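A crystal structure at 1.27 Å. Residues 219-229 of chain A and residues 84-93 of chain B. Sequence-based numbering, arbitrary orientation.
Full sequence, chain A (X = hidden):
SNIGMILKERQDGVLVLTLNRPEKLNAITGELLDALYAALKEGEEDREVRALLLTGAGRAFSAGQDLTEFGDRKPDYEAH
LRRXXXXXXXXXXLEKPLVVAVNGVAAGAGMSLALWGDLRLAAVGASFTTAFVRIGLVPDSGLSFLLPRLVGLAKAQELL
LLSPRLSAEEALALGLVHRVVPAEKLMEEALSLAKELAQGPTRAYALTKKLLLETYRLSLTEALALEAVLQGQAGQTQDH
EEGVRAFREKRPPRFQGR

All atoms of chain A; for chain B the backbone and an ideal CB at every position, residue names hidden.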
ATOM      1  N   SER A 219       5.992 -10.621  -8.081  1.00 12.68           N
ATOM      2  CA  SER A 219       7.306 -10.670  -7.416  1.00 12.39           C
ATOM      3  C   SER A 219       8.185  -9.560  -8.010  1.00 11.09           C
ATOM      4  O   SER A 219       7.960  -9.120  -9.146  1.00 11.58           O
ATOM      5  CB  SER A 219       7.944 -12.000  -7.567  1.00 12.62           C
ATOM      6  OG  SER A 219       8.358 -12.176  -8.911  1.00 13.73           O
ATOM      7  N   LEU A 220       9.219  -9.177  -7.301  1.00 11.17           N
ATOM      8  CA  LEU A 220      10.187  -8.249  -7.879  1.00 11.04           C
ATOM      9  C   LEU A 220      10.720  -8.802  -9.198  1.00 11.22           C
ATOM     10  O   LEU A 220      10.845  -8.048 -10.179  1.00 11.75           O
ATOM     11  CB  LEU A 220      11.293  -7.941  -6.903  1.00 12.39           C
ATOM     12  CG  LEU A 220      12.354  -7.045  -7.486  1.00 14.82           C
ATOM     13  CD1 LEU A 220      11.920  -5.703  -7.899  1.00 12.74           C
ATOM     14  CD2 LEU A 220      13.567  -6.994  -6.682  1.00 21.82           C
ATOM     15  N   THR A 221      11.042 -10.084  -9.245  1.00 11.36           N
ATOM     16  CA  THR A 221      11.573 -10.684 -10.478  1.00 11.84           C
ATOM     17  C   THR A 221      10.584 -10.515 -11.647  1.00 11.17           C
ATOM     18  O   THR A 221      10.978 -10.105 -12.763  1.00 11.99           O
ATOM     19  CB  THR A 221      11.969 -12.156 -10.230  1.00 13.01           C
ATOM     20  OG1 THR A 221      12.964 -12.189  -9.208  1.00 15.13           O
ATOM     21  CG2 THR A 221      12.424 -12.826 -11.499  1.00 14.15           C
ATOM     22  N   GLU A 222       9.329 -10.789 -11.371  1.00 12.19           N
ATOM     23  CA  GLU A 222       8.315 -10.647 -12.439  1.00 12.05           C
ATOM     24  C   GLU A 222       8.162  -9.188 -12.828  1.00 11.23           C
ATOM     25  O   GLU A 222       7.943  -8.893 -14.002  1.00 11.84           O
ATOM     26  CB  GLU A 222       6.993 -11.221 -11.974  1.00 12.53           C
ATOM     27  CG  GLU A 222       6.967 -12.718 -11.858  1.00 14.67           C
ATOM     28  CD  GLU A 222       5.817 -13.266 -11.010  1.00 16.69           C
ATOM     29  OE1 GLU A 222       5.226 -12.541 -10.166  1.00 15.99           O
ATOM     30  OE2 GLU A 222       5.541 -14.453 -11.201  1.00 26.52           O
ATOM     31  N   ALA A 223       8.184  -8.281 -11.873  1.00 11.07           N
ATOM     32  CA  ALA A 223       8.023  -6.851 -12.155  1.00 12.17           C
ATOM     33  C   ALA A 223       9.187  -6.367 -13.012  1.00 10.97           C
ATOM     34  O   ALA A 223       8.986  -5.595 -13.966  1.00 10.85           O
ATOM     35  CB  ALA A 223       7.947  -6.065 -10.885  1.00 13.11           C
ATOM     36  N   LEU A 224      10.410  -6.782 -12.706  1.00 10.98           N
ATOM     37  CA  LEU A 224      11.564  -6.409 -13.518  1.00 10.65           C
ATOM     38  C   LEU A 224      11.401  -6.895 -14.953  1.00 10.73           C
ATOM     39  O   LEU A 224      11.767  -6.200 -15.899  1.00 11.07           O
ATOM     40  CB  LEU A 224      12.845  -6.897 -12.872  1.00 11.33           C
ATOM     41  CG  LEU A 224      13.243  -6.205 -11.573  1.00 11.48           C
ATOM     42  CD1 LEU A 224      14.436  -6.930 -10.941  1.00 13.66           C
ATOM     43  CD2 LEU A 224      13.472  -4.705 -11.750  1.00 13.35           C
ATOM     44  N   ALA A 225      10.970  -8.139 -15.143  1.00 10.88           N
ATOM     45  CA  ALA A 225      10.763  -8.704 -16.483  1.00 10.87           C
ATOM     46  C   ALA A 225       9.704  -7.909 -17.237  1.00 10.64           C
ATOM     47  O   ALA A 225       9.853  -7.618 -18.417  1.00 12.03           O
ATOM     48  CB  ALA A 225      10.401 -10.155 -16.372  1.00 11.53           C
ATOM     49  N   LEU A 226       8.649  -7.503 -16.563  1.00 10.58           N
ATOM     50  CA  LEU A 226       7.553  -6.756 -17.225  1.00 11.13           C
ATOM     51  C   LEU A 226       8.037  -5.346 -17.566  1.00 10.33           C
ATOM     52  O   LEU A 226       7.737  -4.853 -18.664  1.00 10.99           O
ATOM     53  CB  LEU A 226       6.305  -6.706 -16.347  1.00 11.24           C
ATOM     54  CG  LEU A 226       5.080  -6.033 -16.971  1.00 11.84           C
ATOM     55  CD1 LEU A 226       4.675  -6.745 -18.237  1.00 14.34           C
ATOM     56  CD2 LEU A 226       3.955  -5.990 -15.964  1.00 14.81           C
ATOM     57  N   GLU A 227       8.788  -4.723 -16.649  1.00 11.18           N
ATOM     58  CA  GLU A 227       9.427  -3.437 -16.970  1.00 10.61           C
ATOM     59  C   GLU A 227      10.283  -3.555 -18.231  1.00 10.45           C
ATOM     60  O   GLU A 227      10.251  -2.686 -19.113  1.00 11.79           O
ATOM     61  CB  GLU A 227      10.247  -2.940 -15.795  1.00 10.92           C
ATOM     62  CG  GLU A 227       9.479  -2.394 -14.614  1.00 11.17           C
ATOM     63  CD  GLU A 227      10.309  -1.978 -13.404  1.00 11.43           C
ATOM     64  OE1 GLU A 227       9.762  -1.402 -12.419  1.00 13.01           O
ATOM     65  OE2 GLU A 227      11.536  -2.271 -13.445  1.00 12.63           O
ATOM     66  N   ALA A 228      11.047  -4.624 -18.331  1.00 10.23           N
ATOM     67  CA  ALA A 228      11.920  -4.818 -19.516  1.00 10.56           C
ATOM     68  C   ALA A 228      11.059  -4.906 -20.784  1.00 11.09           C
ATOM     69  O   ALA A 228      11.379  -4.282 -21.785  1.00 11.93           O
ATOM     70  CB  ALA A 228      12.803  -6.039 -19.328  1.00 11.12           C
ATOM     71  N   VAL A 229      10.017  -5.729 -20.759  1.00 11.44           N
ATOM     72  CA  VAL A 229       9.176  -5.889 -21.952  1.00 11.33           C
ATOM     73  C   VAL A 229       8.542  -4.566 -22.326  1.00 10.97           C
ATOM     74  O   VAL A 229       8.571  -4.159 -23.501  1.00 11.35           O
ATOM     75  CB  VAL A 229       8.117  -6.981 -21.715  1.00 12.82           C
ATOM     76  CG1 VAL A 229       7.083  -7.041 -22.830  1.00 14.26           C
ATOM     77  CG2 VAL A 229       8.747  -8.348 -21.536  1.00 14.32           C
TER
ATOM     78  N   UNK B  84      20.800  -5.984 -17.291  1.00 11.98           N
ATOM     79  CA  UNK B  84      21.214  -5.211 -16.093  1.00 12.74           C
ATOM     80  C   UNK B  84      20.223  -5.325 -14.927  1.00 13.20           C
ATOM     81  O   UNK B  84      20.589  -4.911 -13.822  1.00 13.37           O
ATOM     82  CB  UNK B  84      21.380  -3.736 -16.462  1.00 12.74           C
ATOM     83  N   UNK B  85      19.116  -6.066 -15.086  1.00 12.53           N
ATOM     84  CA  UNK B  85      18.136  -6.194 -13.973  1.00 12.10           C
ATOM     85  C   UNK B  85      18.764  -6.969 -12.824  1.00 12.97           C
ATOM     86  O   UNK B  85      18.315  -6.812 -11.702  1.00 12.02           O
ATOM     87  CB  UNK B  85      16.857  -6.893 -14.439  1.00 12.10           C
ATOM     88  N   UNK B  86      19.813  -7.735 -13.082  1.00 13.51           N
ATOM     89  CA  UNK B  86      20.490  -8.449 -11.985  1.00 13.32           C
ATOM     90  C   UNK B  86      20.989  -7.460 -10.910  1.00 12.55           C
ATOM     91  O   UNK B  86      21.193  -7.861  -9.755  1.00 12.84           O
ATOM     92  CB  UNK B  86      21.661  -9.268 -12.530  1.00 13.32           C
ATOM     93  N   UNK B  87      21.317  -6.247 -11.282  1.00 12.54           N
ATOM     94  CA  UNK B  87      21.794  -5.286 -10.267  1.00 12.66           C
ATOM     95  C   UNK B  87      20.677  -4.907  -9.293  1.00 11.18           C
ATOM     96  O   UNK B  87      20.904  -4.768  -8.086  1.00 11.83           O
ATOM     97  CB  UNK B  87      22.342  -4.027 -10.941  1.00 12.66           C
ATOM     98  N   UNK B  88      19.480  -4.700  -9.813  1.00 11.01           N
ATOM     99  CA  UNK B  88      18.314  -4.461  -8.931  1.00 10.99           C
ATOM    100  C   UNK B  88      18.008  -5.691  -8.111  1.00 10.31           C
ATOM    101  O   UNK B  88      17.663  -5.586  -6.923  1.00 11.96           O
ATOM    102  CB  UNK B  88      17.081  -4.063  -9.745  1.00 10.99           C
ATOM    103  N   UNK B  89      18.110  -6.874  -8.718  1.00 10.97           N
ATOM    104  CA  UNK B  89      17.941  -8.097  -7.926  1.00 11.36           C
ATOM    105  C   UNK B  89      18.934  -8.111  -6.764  1.00 11.33           C
ATOM    106  O   UNK B  89      18.555  -8.446  -5.628  1.00 11.97           O
ATOM    107  CB  UNK B  89      18.127  -9.339  -8.801  1.00 11.36           C
ATOM    108  N   UNK B  90      20.185  -7.763  -7.030  1.00 10.71           N
ATOM    109  CA  UNK B  90      21.240  -7.759  -6.000  1.00 11.34           C
ATOM    110  C   UNK B  90      20.867  -6.779  -4.895  1.00 12.32           C
ATOM    111  O   UNK B  90      21.002  -7.157  -3.725  1.00 13.62           O
ATOM    112  CB  UNK B  90      22.597  -7.391  -6.603  1.00 11.34           C
ATOM    113  N   UNK B  91      20.449  -5.570  -5.241  1.00 12.03           N
ATOM    114  CA  UNK B  91      20.047  -4.619  -4.199  1.00 12.74           C
ATOM    115  C   UNK B  91      18.890  -5.217  -3.422  1.00 12.36           C
ATOM    116  O   UNK B  91      18.867  -5.107  -2.184  1.00 14.59           O
ATOM    117  CB  UNK B  91      19.659  -3.265  -4.795  1.00 12.74           C
ATOM    118  N   UNK B  92      17.903  -5.770  -4.112  1.00 12.10           N
ATOM    119  CA  UNK B  92      16.655  -6.155  -3.431  1.00 12.11           C
ATOM    120  C   UNK B  92      16.901  -7.225  -2.380  1.00 13.26           C
ATOM    121  O   UNK B  92      16.210  -7.265  -1.346  1.00 13.65           O
ATOM    122  CB  UNK B  92      15.625  -6.657  -4.445  1.00 12.11           C
ATOM    123  N   UNK B  93      17.835  -8.134  -2.671  1.00 12.35           N
ATOM    124  CA  UNK B  93      18.077  -9.317  -1.829  1.00 13.34           C
ATOM    125  C   UNK B  93      19.270  -9.204  -0.923  1.00 12.57           C
ATOM    126  O   UNK B  93      19.581 -10.168  -0.264  1.00 13.27           O
ATOM    127  CB  UNK B  93      18.256 -10.554  -2.712  1.00 13.34           C
TER

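The two helices run nearly antiparallel, at 153° with axes 10.6 Å apart at closest approach, so going up chain B means going down chain A. L220(A), L224(A) and A228(A) point toward chain B, with T221(A) off to the side.

Position 84 has no chain A atom within 5.5 Å of its ideal CB; this contact sets no rule there, and the residue is Y84(B).

Position 85 points toward chain A, its ideal CB 4.3 Å from L224(A) CD1. Within a medium side chain's reach lie the methyls of L224(A) and A228(A) and the carbonyl of L224(A); the carboxylate of E227(A) lies further off, where a water could bridge. A small apolar residue could pack here; a medium polar one could also address the carbonyl oxygen. It is N85(B). Its ND2 sits 3.1 Å from L224(A) O, 3.6 Å from L224(A) CB and 4.1 Å from A228(A) CB. Its OD1 accepts from a water at 2.9 Å, and the same water donates to E227(A) OE2 at 2.8 Å, so two acceptors share one bridging donor.

Position 86 points away and 87 is out of reach, so chain A constrains neither; they are R86(B) and V87(B).

Position 88 points toward L224(A), its ideal CB 4.1 Å from CD1 of that leucine. With leucine methyls in front, a compact apolar residue such as alanine, valine or isoleucine suits it. V88(B), chi1 t, brings CG1 to 3.9 Å from L224(A) CD2, an apolar contact.

Position 89 points sideways, yet its CA lies 7.3 Å from T221(A) CA, and the hydroxyl of that threonine can donate or accept. A flexible polar chain, glutamate or glutamine, could bend back to it. E89(B) does so with chi1 and chi2 both m: T221(A) OG1 donates to OE1 at a short 2.6 Å. OE1 also lies 3.8 Å from L224(A) CD1, so the acid skirts the leucine on its way.

Chain A offers nothing at positions 90 and 91, one out of reach and the other sideways; they are A90(B) and L91(B).

Position 92 points straight at L220(A), its ideal CB a tight 3.1 Å from CD2. Little space remains along that line, favouring alanine, serine or glycine. S92(B), chi1 p, turns its hydroxyl back to its own helix, where OG donates to E89(B) O at 2.8 Å, yet OG still lies only 3.0 Å from L220(A) CD2.

Position 93, with phi/psi of -101/2, points sideways and has room for a CB, so chain A does not demand the deposited G93(B).

Chain B (84-93) YNRVVEALSG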
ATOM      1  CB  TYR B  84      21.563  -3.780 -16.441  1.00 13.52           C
ATOM      2  CG  TYR B  84      22.773  -3.748 -17.345  1.00 13.33           C
ATOM      3  CD1 TYR B  84      24.025  -4.023 -16.843  1.00 14.63           C
ATOM      4  CD2 TYR B  84      22.676  -3.533 -18.714  1.00 13.82           C
ATOM      5  CE1 TYR B  84      25.129  -4.087 -17.682  1.00 13.77           C
ATOM      6  CE2 TYR B  84      23.788  -3.527 -19.532  1.00 14.79           C
ATOM      7  CZ  TYR B  84      25.016  -3.852 -19.028  1.00 14.22           C
ATOM      8  OH  TYR B  84      26.076  -3.868 -19.877  1.00 17.03           O
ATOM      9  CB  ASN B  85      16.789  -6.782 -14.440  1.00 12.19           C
ATOM     10  CG  ASN B  85      15.822  -5.791 -15.035  1.00 11.76           C
ATOM     11  OD1 ASN B  85      15.906  -4.597 -14.775  1.00 13.56           O
ATOM     12  ND2 ASN B  85      14.842  -6.278 -15.795  1.00 13.78           N
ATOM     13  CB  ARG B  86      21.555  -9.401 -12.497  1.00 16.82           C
ATOM     14  CG  ARG B  86      22.700  -8.652 -13.134  1.00 15.32           C
ATOM     15  CD  ARG B  86      23.671  -9.624 -13.803  1.00 16.46           C
ATOM     16  NE  ARG B  86      23.240 -10.353 -15.019  1.00 19.66           N
ATOM     17  CZ  ARG B  86      24.129 -11.000 -15.809  1.00 19.20           C
ATOM     18  NH1 ARG B  86      25.368 -11.104 -15.387  1.00 24.37           N
ATOM     19  NH2 ARG B  86      23.780 -11.596 -16.923  1.00 27.36           N
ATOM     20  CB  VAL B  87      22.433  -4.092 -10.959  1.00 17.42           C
ATOM     21  CG1 VAL B  87      23.137  -3.231  -9.930  1.00 21.53           C
ATOM     22  CG2 VAL B  87      23.442  -4.576 -11.993  1.00 17.15           C
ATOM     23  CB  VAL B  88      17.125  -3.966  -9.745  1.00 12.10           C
ATOM     24  CG1 VAL B  88      15.907  -3.806  -8.865  1.00 11.30           C
ATOM     25  CG2 VAL B  88      17.458  -2.642 -10.436  1.00 16.54           C
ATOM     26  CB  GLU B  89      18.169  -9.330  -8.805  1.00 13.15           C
ATOM     27  CG  GLU B  89      17.023  -9.609  -9.759  1.00 14.31           C
ATOM     28  CD  GLU B  89      15.840 -10.328  -9.168  1.00 17.04           C
ATOM     29  OE1 GLU B  89      14.889 -10.597  -9.945  1.00 17.11           O
ATOM     30  OE2 GLU B  89      15.846 -10.613  -7.948  1.00 18.49           O
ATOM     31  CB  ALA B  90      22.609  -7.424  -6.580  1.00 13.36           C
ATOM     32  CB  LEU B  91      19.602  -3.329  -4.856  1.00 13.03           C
ATOM     33  CG  LEU B  91      20.751  -2.464  -5.375  1.00 13.23           C
ATOM     34  CD1 LEU B  91      20.253  -1.419  -6.393  1.00 14.33           C
ATOM     35  CD2 LEU B  91      21.446  -1.745  -4.202  1.00 14.72           C
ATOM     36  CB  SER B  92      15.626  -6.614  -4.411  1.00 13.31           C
ATOM     37  OG  SER B  92      15.909  -7.894  -4.951  1.00 14.56           O
TER
HETATM   38  O   HOH W   1      13.753  -2.708 -15.116  1.00 12.25           O
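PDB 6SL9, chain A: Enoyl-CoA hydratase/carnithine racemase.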